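Local coordinates for putative metal resistance protein (Proteus mirabilis, PDB 6C29) that probably passes reducing power to the disulfide isomerase ScsC through this tandem immunoglobulin-fold region, the N-terminal periplasmic part of membrane-bound ScsB, at residues A[31-36]-A[135-140]; A[44-49]-A[184-189]. One frame throughout, in Å; residues are numbered along the deposited sequence.

Contact 1: A[31-36]-A[135-140]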
loop_
_atom_site.group_PDB
_atom_site.type_symbol
_atom_site.label_atom_id
_atom_site.label_comp_id
_atom_site.label_asym_id
_atom_site.label_seq_id
_atom_site.Cartn_x
_atom_site.Cartn_y
_atom_site.Cartn_z
ATOM N N LYS A 31 2.807 14.858 -10.796
ATOM C CA LYS A 31 3.444 13.845 -9.965
ATOM C C LYS A 31 3.610 14.454 -8.581
ATOM O O LYS A 31 4.063 15.600 -8.455
ATOM C CB LYS A 31 4.800 13.441 -10.544
ATOM C CG LYS A 31 4.683 12.630 -11.814
ATOM C CD LYS A 31 6.023 12.435 -12.524
ATOM C CE LYS A 31 7.060 11.700 -11.713
ATOM N NZ LYS A 31 8.259 11.519 -12.571
ATOM N N ILE A 32 3.226 13.689 -7.563
ATOM C CA ILE A 32 3.280 14.104 -6.168
ATOM C C ILE A 32 4.023 13.036 -5.371
ATOM O O ILE A 32 3.777 11.839 -5.552
ATOM C CB ILE A 32 1.868 14.289 -5.619
ATOM C CG1 ILE A 32 1.159 15.397 -6.395
ATOM C CG2 ILE A 32 1.880 14.618 -4.158
ATOM C CD1 ILE A 32 -0.290 15.168 -6.459
ATOM N N LEU A 33 4.908 13.459 -4.480
ATOM C CA LEU A 33 5.513 12.574 -3.512
ATOM C C LEU A 33 5.026 12.955 -2.158
ATOM O O LEU A 33 5.201 14.094 -1.744
ATOM C CB LEU A 33 7.040 12.656 -3.521
ATOM C CG LEU A 33 7.728 11.934 -4.660
ATOM C CD1 LEU A 33 9.199 12.271 -4.672
ATOM C CD2 LEU A 33 7.551 10.415 -4.507
ATOM N N LEU A 34 4.426 12.019 -1.458
ATOM C CA LEU A 34 3.961 12.224 -0.099
ATOM C C LEU A 34 4.874 11.469 0.852
ATOM O O LEU A 34 4.840 10.251 0.895
ATOM C CB LEU A 34 2.531 11.750 0.065
ATOM C CG LEU A 34 2.000 11.841 1.466
ATOM C CD1 LEU A 34 1.915 13.301 1.899
ATOM C CD2 LEU A 34 0.633 11.177 1.537
ATOM N N GLU A 35 5.703 12.173 1.612
ATOM C CA GLU A 35 6.610 11.572 2.570
ATOM C C GLU A 35 5.953 11.570 3.947
ATOM O O GLU A 35 5.369 12.577 4.363
ATOM C CB GLU A 35 7.923 12.353 2.666
ATOM C CG GLU A 35 8.696 12.440 1.368
ATOM C CD GLU A 35 9.832 13.454 1.464
ATOM O OE1 GLU A 35 10.937 13.094 1.959
ATOM O OE2 GLU A 35 9.597 14.636 1.126
ATOM N N VAL A 36 6.053 10.444 4.640
ATOM C CA VAL A 36 5.556 10.294 5.987
ATOM C C VAL A 36 6.661 9.782 6.874
ATOM O O VAL A 36 7.229 8.729 6.599
ATOM C CB VAL A 36 4.380 9.347 6.043
ATOM C CG1 VAL A 36 3.888 9.202 7.448
ATOM C CG2 VAL A 36 3.251 9.833 5.138
ATOM N N ALA A 135 14.945 20.393 -6.476
ATOM C CA ALA A 135 16.002 19.984 -7.402
ATOM C C ALA A 135 16.096 18.466 -7.608
ATOM O O ALA A 135 16.316 17.983 -8.724
ATOM C CB ALA A 135 17.345 20.508 -6.919
ATOM N N ASP A 136 15.943 17.704 -6.537
ATOM C CA ASP A 136 16.109 16.272 -6.689
ATOM C C ASP A 136 14.798 15.511 -6.670
ATOM O O ASP A 136 14.754 14.352 -6.263
ATOM C CB ASP A 136 17.063 15.762 -5.640
ATOM C CG ASP A 136 16.520 15.849 -4.252
ATOM O OD1 ASP A 136 15.422 16.397 -4.025
ATOM O OD2 ASP A 136 17.244 15.352 -3.374
ATOM N N PHE A 137 13.746 16.160 -7.154
ATOM C CA PHE A 137 12.418 15.532 -7.182
ATOM C C PHE A 137 12.394 14.253 -8.015
ATOM O O PHE A 137 11.823 13.255 -7.566
ATOM C CB PHE A 137 11.381 16.528 -7.705
ATOM C CG PHE A 137 9.994 15.984 -7.745
ATOM C CD1 PHE A 137 9.209 15.981 -6.614
ATOM C CD2 PHE A 137 9.458 15.500 -8.930
ATOM C CE1 PHE A 137 7.935 15.493 -6.650
ATOM C CE2 PHE A 137 8.156 15.016 -8.974
ATOM C CZ PHE A 137 7.400 15.009 -7.844
ATOM N N GLU A 138 12.978 14.268 -9.214
ATOM C CA GLU A 138 12.926 13.110 -10.122
ATOM C C GLU A 138 13.665 11.914 -9.485
ATOM O O GLU A 138 13.173 10.771 -9.507
ATOM C CB GLU A 138 13.519 13.478 -11.488
ATOM C CG GLU A 138 13.362 12.420 -12.573
ATOM C CD GLU A 138 11.911 12.217 -13.048
ATOM O OE1 GLU A 138 11.016 12.993 -12.633
ATOM O OE2 GLU A 138 11.670 11.277 -13.850
ATOM N N TRP A 139 14.800 12.180 -8.853
ATOM C CA TRP A 139 15.515 11.143 -8.125
ATOM C C TRP A 139 14.687 10.612 -6.967
ATOM O O TRP A 139 14.619 9.380 -6.775
ATOM C CB TRP A 139 16.844 11.679 -7.597
ATOM C CG TRP A 139 17.627 10.696 -6.769
ATOM C CD1 TRP A 139 18.436 9.676 -7.219
ATOM C CD2 TRP A 139 17.686 10.650 -5.333
ATOM N NE1 TRP A 139 18.979 8.996 -6.138
ATOM C CE2 TRP A 139 18.535 9.572 -4.978
ATOM C CE3 TRP A 139 17.102 11.405 -4.318
ATOM C CZ2 TRP A 139 18.839 9.260 -3.640
ATOM C CZ3 TRP A 139 17.397 11.076 -2.986
ATOM C CH2 TRP A 139 18.258 10.019 -2.672
ATOM N N GLN A 140 14.108 11.505 -6.164
ATOM C CA GLN A 140 13.264 11.071 -5.060
ATOM C C GLN A 140 12.100 10.245 -5.585
ATOM O O GLN A 140 11.785 9.232 -4.992
ATOM C CB GLN A 140 12.725 12.261 -4.233
ATOM C CG GLN A 140 13.769 12.990 -3.344
ATOM C CD GLN A 140 13.105 13.633 -2.115
ATOM O OE1 GLN A 140 11.868 13.670 -1.999
ATOM N NE2 GLN A 140 13.921 14.114 -1.188
HETATM O O HOH W 1 10.141 9.893 -12.075
HETATM O O HOH W 2 13.085 14.585 1.917
#
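Lys31 and Leu33 pack on Phe137, Leu33 also on Gln140, and Lys31 pairs with Glu138, where the short helix 137-145 lies beside an antiparallel sheet of the first immunoglobulin-like domain. The residues on strand 30-38 that point at the helix are Lys31, Leu33 and Glu35. Lys31 CB rests 4.0 Å from Phe137 CE2. The chain runs on extended to CD and then bends, with chi3 at 61° placing CE. At the tip, NZ forms a salt bridge to Glu138 OE1 at 3.1 Å. It meets that oxygen on the syn side, 27° out of the carboxylate plane. A water also accepts from NZ and makes a weak bond to Glu138 OE2. Lys31 also makes a cation-pi contact with Tyr141, one turn further along the helix. The Phe137 ring lies between the two strand side chains. Its CZ comes to 3.4 Å from Lys31 O, and its CE1 lies 4.0 Å from Leu33 CD1. The same methyl reaches Gln140 CB at 3.6 Å. Farther along the strand, Glu35 OE2 is held by Arg19 in a salt bridge. Glu35 OE1 accepts from a water at 2.6 Å, and that water accepts from Gln140 NE2 at 3.2 Å.

Contact 2: A[44-49]-A[184-189]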
loop_
_atom_site.group_PDB
_atom_site.type_symbol
_atom_site.label_atom_id
_atom_site.label_comp_id
_atom_site.label_asym_id
_atom_site.label_seq_id
_atom_site.Cartn_x
_atom_site.Cartn_y
_atom_site.Cartn_z
ATOM N N THR A 44 1.965 3.334 9.840
ATOM C CA THR A 44 0.788 3.641 9.061
ATOM C C THR A 44 0.470 2.407 8.241
ATOM O O THR A 44 1.098 1.375 8.426
ATOM C CB THR A 44 0.954 4.900 8.227
ATOM O OG1 THR A 44 -0.301 5.262 7.616
ATOM C CG2 THR A 44 2.036 4.784 7.169
ATOM N N TYR A 45 -0.596 2.494 7.462
ATOM C CA TYR A 45 -1.201 1.310 6.876
ATOM C C TYR A 45 -1.088 1.235 5.375
ATOM O O TYR A 45 -0.959 2.221 4.676
ATOM C CB TYR A 45 -2.661 1.278 7.228
ATOM C CG TYR A 45 -3.019 1.148 8.682
ATOM C CD1 TYR A 45 -3.200 -0.095 9.261
ATOM C CD2 TYR A 45 -3.234 2.272 9.450
ATOM C CE1 TYR A 45 -3.589 -0.223 10.598
ATOM C CE2 TYR A 45 -3.624 2.165 10.764
ATOM C CZ TYR A 45 -3.806 0.906 11.329
ATOM O OH TYR A 45 -4.202 0.799 12.636
ATOM N N TRP A 46 -1.176 0.006 4.901
ATOM C CA TRP A 46 -1.259 -0.299 3.487
ATOM C C TRP A 46 -2.685 -0.128 2.996
ATOM O O TRP A 46 -3.591 0.141 3.787
ATOM C CB TRP A 46 -0.766 -1.727 3.286
ATOM C CG TRP A 46 -0.520 -2.221 1.888
ATOM C CD1 TRP A 46 0.149 -1.589 0.899
ATOM C CD2 TRP A 46 -0.901 -3.498 1.360
ATOM N NE1 TRP A 46 0.201 -2.377 -0.228
ATOM C CE2 TRP A 46 -0.430 -3.558 0.038
ATOM C CE3 TRP A 46 -1.598 -4.600 1.876
ATOM C CZ2 TRP A 46 -0.626 -4.646 -0.783
ATOM C CZ3 TRP A 46 -1.783 -5.707 1.037
ATOM C CH2 TRP A 46 -1.283 -5.713 -0.267
ATOM N N ARG A 47 -2.894 -0.347 1.707
ATOM C CA ARG A 47 -4.243 -0.196 1.151
ATOM C C ARG A 47 -5.246 -1.182 1.747
ATOM O O ARG A 47 -6.446 -0.895 1.787
ATOM C CB ARG A 47 -4.207 -0.351 -0.366
ATOM C CG ARG A 47 -3.797 -1.707 -0.837
ATOM C CD ARG A 47 -3.720 -1.763 -2.355
ATOM N NE ARG A 47 -3.358 -3.116 -2.718
ATOM C CZ ARG A 47 -2.391 -3.458 -3.554
ATOM N NH1 ARG A 47 -1.682 -2.513 -4.209
ATOM N NH2 ARG A 47 -2.134 -4.733 -3.756
ATOM N N SER A 48 -4.767 -2.355 2.162
ATOM C CA SER A 48 -5.531 -3.349 2.920
ATOM C C SER A 48 -4.909 -3.443 4.303
ATOM O O SER A 48 -3.926 -4.121 4.511
ATOM C CB SER A 48 -5.510 -4.710 2.231
ATOM O OG SER A 48 -6.238 -4.630 1.004
ATOM N N PRO A 49 -5.457 -2.713 5.253
ATOM C CA PRO A 49 -4.748 -2.510 6.512
ATOM C C PRO A 49 -4.789 -3.693 7.447
ATOM O O PRO A 49 -3.947 -3.775 8.349
ATOM C CB PRO A 49 -5.490 -1.330 7.119
ATOM C CG PRO A 49 -6.859 -1.430 6.572
ATOM C CD PRO A 49 -6.710 -1.945 5.180
ATOM N N TYR A 184 1.334 -10.553 1.172
ATOM C CA TYR A 184 0.449 -9.520 1.690
ATOM C C TYR A 184 -0.789 -9.515 0.828
ATOM O O TYR A 184 -0.716 -9.254 -0.358
ATOM C CB TYR A 184 1.148 -8.168 1.655
ATOM C CG TYR A 184 2.514 -8.243 2.287
ATOM C CD1 TYR A 184 2.651 -8.207 3.654
ATOM C CD2 TYR A 184 3.641 -8.347 1.521
ATOM C CE1 TYR A 184 3.895 -8.313 4.259
ATOM C CE2 TYR A 184 4.902 -8.434 2.090
ATOM C CZ TYR A 184 5.032 -8.413 3.468
ATOM O OH TYR A 184 6.274 -8.488 4.065
ATOM N N LEU A 185 -1.940 -9.813 1.421
ATOM C CA LEU A 185 -3.163 -10.014 0.634
ATOM C C LEU A 185 -4.196 -8.916 0.818
ATOM O O LEU A 185 -4.334 -8.365 1.898
ATOM C CB LEU A 185 -3.800 -11.365 0.987
ATOM C CG LEU A 185 -2.975 -12.589 0.615
ATOM C CD1 LEU A 185 -2.356 -13.237 1.823
ATOM C CD2 LEU A 185 -3.817 -13.548 -0.090
ATOM N N ASP A 186 -4.937 -8.633 -0.261
ATOM C CA ASP A 186 -6.091 -7.752 -0.270
ATOM C C ASP A 186 -7.370 -8.586 -0.161
ATOM O O ASP A 186 -7.737 -9.268 -1.126
ATOM C CB ASP A 186 -6.138 -6.938 -1.564
ATOM C CG ASP A 186 -4.878 -6.102 -1.780
ATOM O OD1 ASP A 186 -4.739 -5.079 -1.096
ATOM O OD2 ASP A 186 -4.062 -6.450 -2.638
ATOM N N PRO A 187 -8.076 -8.533 0.973
ATOM C CA PRO A 187 -9.314 -9.329 1.070
ATOM C C PRO A 187 -10.450 -8.726 0.273
ATOM O O PRO A 187 -10.510 -7.495 0.078
ATOM C CB PRO A 187 -9.625 -9.330 2.572
ATOM C CG PRO A 187 -8.949 -8.111 3.124
ATOM C CD PRO A 187 -7.784 -7.774 2.206
ATOM N N PRO A 188 -11.367 -9.582 -0.208
ATOM C CA PRO A 188 -12.575 -9.032 -0.822
ATOM C C PRO A 188 -13.384 -8.246 0.181
ATOM O O PRO A 188 -13.247 -8.446 1.391
ATOM C CB PRO A 188 -13.342 -10.280 -1.296
ATOM C CG PRO A 188 -12.351 -11.364 -1.358
ATOM C CD PRO A 188 -11.335 -11.054 -0.273
ATOM N N GLN A 189 -14.207 -7.338 -0.323
ATOM C CA GLN A 189 -15.069 -6.532 0.520
ATOM C C GLN A 189 -15.896 -7.434 1.424
ATOM O O GLN A 189 -16.445 -8.433 0.979
ATOM C CB GLN A 189 -15.969 -5.657 -0.358
ATOM C CG GLN A 189 -16.856 -4.665 0.376
ATOM C CD GLN A 189 -17.753 -3.890 -0.583
ATOM O OE1 GLN A 189 -17.599 -3.978 -1.804
ATOM N NE2 GLN A 189 -18.711 -3.152 -0.036
#
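Chi1 of 64° sets Arg47 CG between the backbone N and the carbonyl carbon; from there the extended chain carries NE to Asp186. Ser48 OG, with chi1 at -67°, and Asp186 CG both stand beside their own backbone N. The Arg47 and Ser48 side chains converge on one carboxylate. Arg47 grips it side-on with two nitrogens, in a salt bridge. NE donates to Asp186 OD1 at 2.9 Å, and NH2 donates to Asp186 OD2 at 2.8 Å. Both oxygens lie close to the guanidinium plane. OD2 uses its syn lone pair. OD1 is met on its syn side but 30° out of the carboxylate plane. Ser48 OG donates to the anti lone pair of Asp186 OD1 at 2.6 Å. OD1 therefore has two donors, which would favour the charged carboxylate. The contact joins the tandem immunoglobulin-like domains: segment 44-49 starts on strand 43-45 of the first domain, and strand 182-186 is an outer strand of a sheet in the second. The Trp46 ring turns one face to the ion pair. Arg47 CG lies over the centre of its ring, and Asp186 OD1 sits over the same face, 3.6 Å from Trp46 CH2. Trp46 CZ3 touches Tyr184 CB at 3.9 Å. Trp46 CZ2 also meets a face of the guanidinium, toward its rim. Ser228 bonds Asp186 OD2, and Gln239 accepts from Arg47 NH2, both in the second domain. Gln85 NE2 of the first domain hydrogen-bonds to the carbonyls of Ser48 and Leu185, so it also spans the two domains. Pro187 CD lies 3.7 Å from the same Ser48 OG.

Contact 1 and contact 2 lie about 24 Å apart, centre to centre, and do not touch. Both are partly buried, but they differ in place. Contact 1 is peripheral, its centre about 17 Å from the centre of the chain, and lays a helix on a sheet of the first domain. Contact 2 is more central, its centre about 7 Å from the centre of the chain, and joins the first domain to the second. Their first segments lie on successive strands, 30-38 and 43-45. Contact 1 has Leu33 and Phe137 at its middle, with polar groups on both flanks. In contact 2 a two-pronged ion pair and a hydroxyl dominate, backed by an aromatic ring.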